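Local coordinates for protein SxtG (Microseira wollei, PDB 6U1R) that probably transfers an amidino group to a substrate in the saxitoxin biosynthetic pathway, at residues A[85-99]-A[352-366]. Numbering follows the deposited sequence.
Sequences MIAVAHKELNEFIHI and IVCSFESYYPFLGSF
F96, A89 and E92 carry a mostly apolar helix-on-strand-and-loop packing, in which residues 85-99 of helix 83-102 run nearly antiparallel (163°) to residues 352-354 of edge strand 350-354 and continue over the turn after it. At the strand end, CG2 of I99 meets CG2 of I352 at 3.7 Å, and CD1 of I99 rests on CB of C354. A chi1 of 173° turns the F96 ring toward F356 and F366, and it packs against both. CD1 of F366 sits over one face, 3.6 Å from F96 CE1, while the F356 ring lies oblique to it at 57°. E92, extended beyond CG, adds the polar grip: S358 N donates to the syn side of E92 OE1 at 2.9 Å, tilted out of the carboxylate plane, and a water on OE2 reaches E357 N weakly. Farther along, CB of A89 packs 3.6 Å from F362 CE1, and a second water bridges M85 O and S358 O. The F96-F356-F366 aromatic cluster joins the helix to the loop after strand 350-354. L93 CD1 touches CE1 of Y359, whose hydroxyl is hydrogen-bonded to A133 O; its side chain lies about 6 Å from that of C368, the predicted amidino-cysteine intermediate site of this AGAT-like amidinotransferase.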
loop_
_atom_site.group_PDB
_atom_site.type_symbol
_atom_site.label_atom_id
_atom_site.label_comp_id
_atom_site.label_asym_id
_atom_site.label_seq_id
_atom_site.Cartn_x
_atom_site.Cartn_y
_atom_site.Cartn_z
ATOM N N MET A 85 26.207 20.091 7.313
ATOM C CA MET A 85 25.004 20.469 6.587
ATOM C C MET A 85 23.749 20.126 7.380
ATOM O O MET A 85 22.806 20.921 7.435
ATOM C CB MET A 85 24.980 19.791 5.216
ATOM C CG MET A 85 26.032 20.313 4.265
ATOM S SD MET A 85 25.872 19.602 2.602
ATOM C CE MET A 85 24.357 20.359 2.051
ATOM N N ILE A 86 23.709 18.944 7.989
ATOM C CA ILE A 86 22.573 18.584 8.828
ATOM C C ILE A 86 22.426 19.577 9.983
ATOM O O ILE A 86 21.312 20.010 10.314
ATOM C CB ILE A 86 22.737 17.135 9.317
ATOM C CG1 ILE A 86 22.577 16.191 8.119
ATOM C CG2 ILE A 86 21.733 16.812 10.421
ATOM C CD1 ILE A 86 22.929 14.730 8.393
ATOM N N ALA A 87 23.546 19.968 10.596
ATOM C CA ALA A 87 23.485 20.845 11.763
ATOM C C ALA A 87 22.913 22.215 11.405
ATOM O O ALA A 87 22.037 22.737 12.110
ATOM C CB ALA A 87 24.870 20.973 12.388
ATOM N N VAL A 88 23.376 22.811 10.300
ATOM C CA VAL A 88 22.872 24.134 9.925
ATOM C C VAL A 88 21.401 24.053 9.534
ATOM O O VAL A 88 20.610 24.948 9.862
ATOM C CB VAL A 88 23.724 24.765 8.797
ATOM C CG1 VAL A 88 25.149 24.972 9.253
ATOM C CG2 VAL A 88 23.707 23.931 7.540
ATOM N N ALA A 89 21.005 22.988 8.832
ATOM C CA ALA A 89 19.606 22.843 8.460
ATOM C C ALA A 89 18.733 22.618 9.685
ATOM O O ALA A 89 17.593 23.088 9.729
ATOM C CB ALA A 89 19.416 21.691 7.467
ATOM N N HIS A 90 19.241 21.895 10.687
ATOM C CA HIS A 90 18.444 21.678 11.887
ATOM C C HIS A 90 18.181 23.001 12.591
ATOM O O HIS A 90 17.084 23.216 13.118
ATOM C CB HIS A 90 19.157 20.673 12.809
ATOM C CG HIS A 90 18.280 20.086 13.869
ATOM N ND1 HIS A 90 16.940 19.826 13.674
ATOM C CD2 HIS A 90 18.551 19.711 15.142
ATOM C CE1 HIS A 90 16.426 19.309 14.775
ATOM N NE2 HIS A 90 17.382 19.232 15.685
ATOM N N LYS A 91 19.150 23.928 12.540
ATOM C CA LYS A 91 18.960 25.241 13.154
ATOM C C LYS A 91 17.858 26.038 12.453
ATOM O O LYS A 91 17.000 26.641 13.114
ATOM C CB LYS A 91 20.273 26.024 13.147
ATOM C CG LYS A 91 20.163 27.401 13.822
ATOM C CD LYS A 91 21.400 28.279 13.635
ATOM C CE LYS A 91 21.201 29.637 14.334
ATOM N NZ LYS A 91 22.256 30.641 14.014
ATOM N N GLU A 92 17.864 26.067 11.118
ATOM C CA GLU A 92 16.831 26.829 10.422
ATOM C C GLU A 92 15.476 26.139 10.555
ATOM O O GLU A 92 14.438 26.799 10.679
ATOM C CB GLU A 92 17.219 27.034 8.953
ATOM C CG GLU A 92 18.476 27.889 8.787
ATOM C CD GLU A 92 18.722 28.357 7.373
ATOM O OE1 GLU A 92 18.362 27.633 6.422
ATOM O OE2 GLU A 92 19.285 29.470 7.214
ATOM N N LEU A 93 15.475 24.809 10.551
ATOM C CA LEU A 93 14.264 24.053 10.840
ATOM C C LEU A 93 13.664 24.457 12.189
ATOM O O LEU A 93 12.448 24.659 12.309
ATOM C CB LEU A 93 14.588 22.563 10.801
ATOM C CG LEU A 93 13.417 21.607 10.946
ATOM C CD1 LEU A 93 12.397 21.762 9.846
ATOM C CD2 LEU A 93 13.949 20.176 10.949
ATOM N N ASN A 94 14.504 24.602 13.212
ATOM C CA ASN A 94 13.994 24.989 14.524
ATOM C C ASN A 94 13.344 26.370 14.495
ATOM O O ASN A 94 12.312 26.587 15.142
ATOM C CB ASN A 94 15.128 24.932 15.550
ATOM C CG ASN A 94 15.418 23.513 15.993
ATOM O OD1 ASN A 94 14.550 22.652 15.902
ATOM N ND2 ASN A 94 16.634 23.263 16.482
ATOM N N GLU A 95 13.925 27.314 13.758
ATOM C CA GLU A 95 13.314 28.638 13.666
ATOM C C GLU A 95 11.989 28.586 12.901
ATOM O O GLU A 95 11.024 29.259 13.276
ATOM C CB GLU A 95 14.280 29.623 13.010
ATOM C CG GLU A 95 13.720 31.046 12.916
ATOM C CD GLU A 95 13.156 31.563 14.248
ATOM O OE1 GLU A 95 13.816 31.382 15.300
ATOM O OE2 GLU A 95 12.037 32.130 14.244
ATOM N N PHE A 96 11.937 27.809 11.817
ATOM C CA PHE A 96 10.690 27.587 11.085
ATOM C C PHE A 96 9.605 27.038 12.010
ATOM O O PHE A 96 8.470 27.525 12.024
ATOM C CB PHE A 96 10.985 26.640 9.907
ATOM C CG PHE A 96 9.775 26.174 9.143
ATOM C CD1 PHE A 96 8.803 27.056 8.738
ATOM C CD2 PHE A 96 9.662 24.843 8.765
ATOM C CE1 PHE A 96 7.707 26.626 8.007
ATOM C CE2 PHE A 96 8.564 24.394 8.024
ATOM C CZ PHE A 96 7.581 25.298 7.637
ATOM N N ILE A 97 9.947 26.041 12.828
ATOM C CA ILE A 97 8.985 25.493 13.774
ATOM C C ILE A 97 8.563 26.553 14.796
ATOM O O ILE A 97 7.374 26.664 15.136
ATOM C CB ILE A 97 9.579 24.242 14.448
ATOM C CG1 ILE A 97 9.654 23.094 13.428
ATOM C CG2 ILE A 97 8.762 23.844 15.668
ATOM C CD1 ILE A 97 10.547 21.929 13.842
ATOM N N HIS A 98 9.517 27.364 15.278
ATOM C CA HIS A 98 9.173 28.429 16.222
ATOM C C HIS A 98 8.144 29.389 15.614
ATOM O O HIS A 98 7.194 29.805 16.288
ATOM C CB HIS A 98 10.423 29.204 16.648
ATOM C CG HIS A 98 11.195 28.594 17.789
ATOM N ND1 HIS A 98 10.598 27.965 18.859
ATOM C CD2 HIS A 98 12.528 28.559 18.031
ATOM C CE1 HIS A 98 11.529 27.547 19.702
ATOM N NE2 HIS A 98 12.708 27.894 19.222
ATOM N N ILE A 99 8.316 29.751 14.342
ATOM C CA ILE A 99 7.329 30.591 13.658
ATOM C C ILE A 99 5.965 29.910 13.621
ATOM O O ILE A 99 4.934 30.521 13.939
ATOM C CB ILE A 99 7.818 30.947 12.242
ATOM C CG1 ILE A 99 9.076 31.829 12.337
ATOM C CG2 ILE A 99 6.702 31.644 11.462
ATOM C CD1 ILE A 99 9.718 32.201 10.995
ATOM N N ILE A 352 5.315 35.964 5.954
ATOM C CA ILE A 352 6.087 35.764 7.170
ATOM C C ILE A 352 7.408 35.158 6.728
ATOM O O ILE A 352 7.431 34.059 6.159
ATOM C CB ILE A 352 5.349 34.862 8.170
ATOM C CG1 ILE A 352 3.987 35.478 8.514
ATOM C CG2 ILE A 352 6.198 34.666 9.416
ATOM C CD1 ILE A 352 2.995 34.520 9.113
ATOM N N VAL A 353 8.489 35.892 6.929
ATOM C CA VAL A 353 9.770 35.556 6.329
ATOM C C VAL A 353 10.534 34.615 7.246
ATOM O O VAL A 353 10.476 34.729 8.473
ATOM C CB VAL A 353 10.572 36.840 6.040
ATOM C CG1 VAL A 353 11.947 36.494 5.595
ATOM C CG2 VAL A 353 9.867 37.660 4.951
ATOM N N CYS A 354 11.279 33.684 6.639
ATOM C CA CYS A 354 12.078 32.710 7.379
ATOM C C CYS A 354 13.316 32.334 6.568
ATOM O O CYS A 354 13.196 32.061 5.371
ATOM C CB CYS A 354 11.230 31.459 7.682
ATOM S SG CYS A 354 12.061 30.211 8.738
ATOM N N SER A 355 14.493 32.287 7.207
ATOM C CA SER A 355 15.701 31.782 6.555
ATOM C C SER A 355 15.642 30.259 6.481
ATOM O O SER A 355 15.378 29.589 7.488
ATOM C CB SER A 355 16.966 32.208 7.307
ATOM O OG SER A 355 17.094 33.619 7.346
ATOM N N PHE A 356 15.886 29.710 5.288
ATOM C CA PHE A 356 15.638 28.290 5.062
ATOM C C PHE A 356 16.437 27.711 3.897
ATOM O O PHE A 356 16.204 26.560 3.518
ATOM C CB PHE A 356 14.134 28.064 4.837
ATOM C CG PHE A 356 13.628 26.719 5.336
ATOM C CD1 PHE A 356 13.771 26.360 6.664
ATOM C CD2 PHE A 356 12.998 25.826 4.482
ATOM C CE1 PHE A 356 13.292 25.142 7.139
ATOM C CE2 PHE A 356 12.514 24.609 4.945
ATOM C CZ PHE A 356 12.674 24.266 6.285
ATOM N N GLU A 357 17.387 28.469 3.325
ATOM C CA GLU A 357 18.167 27.919 2.212
ATOM C C GLU A 357 19.032 26.732 2.614
ATOM O O GLU A 357 19.414 25.947 1.734
ATOM C CB GLU A 357 19.065 28.976 1.575
ATOM C CG GLU A 357 18.290 30.050 0.863
ATOM C CD GLU A 357 19.132 30.820 -0.125
ATOM O OE1 GLU A 357 20.363 30.975 0.106
ATOM O OE2 GLU A 357 18.555 31.260 -1.144
ATOM N N SER A 358 19.337 26.570 3.915
ATOM C CA SER A 358 20.091 25.403 4.370
ATOM C C SER A 358 19.302 24.117 4.231
ATOM O O SER A 358 19.892 23.036 4.313
ATOM C CB SER A 358 20.514 25.547 5.835
ATOM O OG SER A 358 21.467 26.594 5.973
ATOM N N TYR A 359 17.988 24.211 4.058
ATOM C CA TYR A 359 17.159 23.042 3.819
ATOM C C TYR A 359 17.189 22.595 2.366
ATOM O O TYR A 359 16.946 21.417 2.088
ATOM C CB TYR A 359 15.723 23.349 4.246
ATOM C CG TYR A 359 14.978 22.165 4.838
ATOM C CD1 TYR A 359 15.109 21.841 6.189
ATOM C CD2 TYR A 359 14.109 21.400 4.062
ATOM C CE1 TYR A 359 14.419 20.772 6.749
ATOM C CE2 TYR A 359 13.418 20.323 4.616
ATOM C CZ TYR A 359 13.579 20.012 5.951
ATOM O OH TYR A 359 12.888 18.961 6.508
ATOM N N TYR A 360 17.506 23.500 1.436
ATOM C CA TYR A 360 17.403 23.172 0.017
ATOM C C TYR A 360 18.227 21.953 -0.401
ATOM O O TYR A 360 17.771 21.219 -1.296
ATOM C CB TYR A 360 17.819 24.378 -0.830
ATOM C CG TYR A 360 16.922 25.606 -0.760
ATOM C CD1 TYR A 360 15.741 25.624 -0.026
ATOM C CD2 TYR A 360 17.273 26.755 -1.447
ATOM C CE1 TYR A 360 14.947 26.764 0.018
ATOM C CE2 TYR A 360 16.493 27.881 -1.411
ATOM C CZ TYR A 360 15.331 27.881 -0.684
ATOM O OH TYR A 360 14.543 28.998 -0.640
ATOM N N PRO A 361 19.427 21.704 0.142
ATOM C CA PRO A 361 20.177 20.501 -0.279
ATOM C C PRO A 361 19.478 19.212 0.092
ATOM O O PRO A 361 19.833 18.151 -0.441
ATOM C CB PRO A 361 21.521 20.627 0.454
ATOM C CG PRO A 361 21.590 22.007 0.980
ATOM C CD PRO A 361 20.192 22.522 1.097
ATOM N N PHE A 362 18.507 19.262 1.000
ATOM C CA PHE A 362 17.683 18.108 1.335
ATOM C C PHE A 362 16.453 18.005 0.444
ATOM O O PHE A 362 15.555 17.210 0.736
ATOM C CB PHE A 362 17.290 18.170 2.812
ATOM C CG PHE A 362 18.475 18.182 3.725
ATOM C CD1 PHE A 362 19.111 19.381 4.020
ATOM C CD2 PHE A 362 18.985 16.995 4.249
ATOM C CE1 PHE A 362 20.237 19.408 4.843
ATOM C CE2 PHE A 362 20.105 17.010 5.075
ATOM C CZ PHE A 362 20.741 18.207 5.363
ATOM N N LEU A 363 16.407 18.811 -0.624
ATOM C CA LEU A 363 15.470 18.719 -1.737
ATOM C C LEU A 363 14.077 19.239 -1.399
ATOM O O LEU A 363 13.080 18.781 -1.981
ATOM C CB LEU A 363 15.373 17.276 -2.241
ATOM C CG LEU A 363 16.721 16.633 -2.617
ATOM C CD1 LEU A 363 16.505 15.308 -3.341
ATOM C CD2 LEU A 363 17.572 17.573 -3.450
ATOM N N GLY A 364 13.993 20.190 -0.478
ATOM C CA GLY A 364 12.715 20.825 -0.199
ATOM C C GLY A 364 12.849 22.202 0.418
ATOM O O GLY A 364 13.914 22.609 0.885
ATOM N N SER A 365 11.721 22.919 0.425
ATOM C CA SER A 365 11.572 24.102 1.263
ATOM C C SER A 365 10.299 23.912 2.087
ATOM O O SER A 365 9.949 22.772 2.402
ATOM C CB SER A 365 11.555 25.380 0.415
ATOM O OG SER A 365 11.606 26.544 1.232
ATOM N N PHE A 366 9.586 24.995 2.431
ATOM C CA PHE A 366 8.564 24.920 3.484
ATOM C C PHE A 366 7.438 23.941 3.135
ATOM O O PHE A 366 6.982 23.167 3.987
ATOM C CB PHE A 366 7.961 26.305 3.750
ATOM C CG PHE A 366 8.986 27.372 3.993
ATOM C CD1 PHE A 366 9.746 27.377 5.157
ATOM C CD2 PHE A 366 9.208 28.367 3.038
ATOM C CE1 PHE A 366 10.700 28.356 5.369
ATOM C CE2 PHE A 366 10.141 29.336 3.242
ATOM C CZ PHE A 366 10.894 29.340 4.402
HETATM O O HOH W 1 22.544 22.442 4.946
HETATM O O HOH W 2 19.450 30.245 4.629
#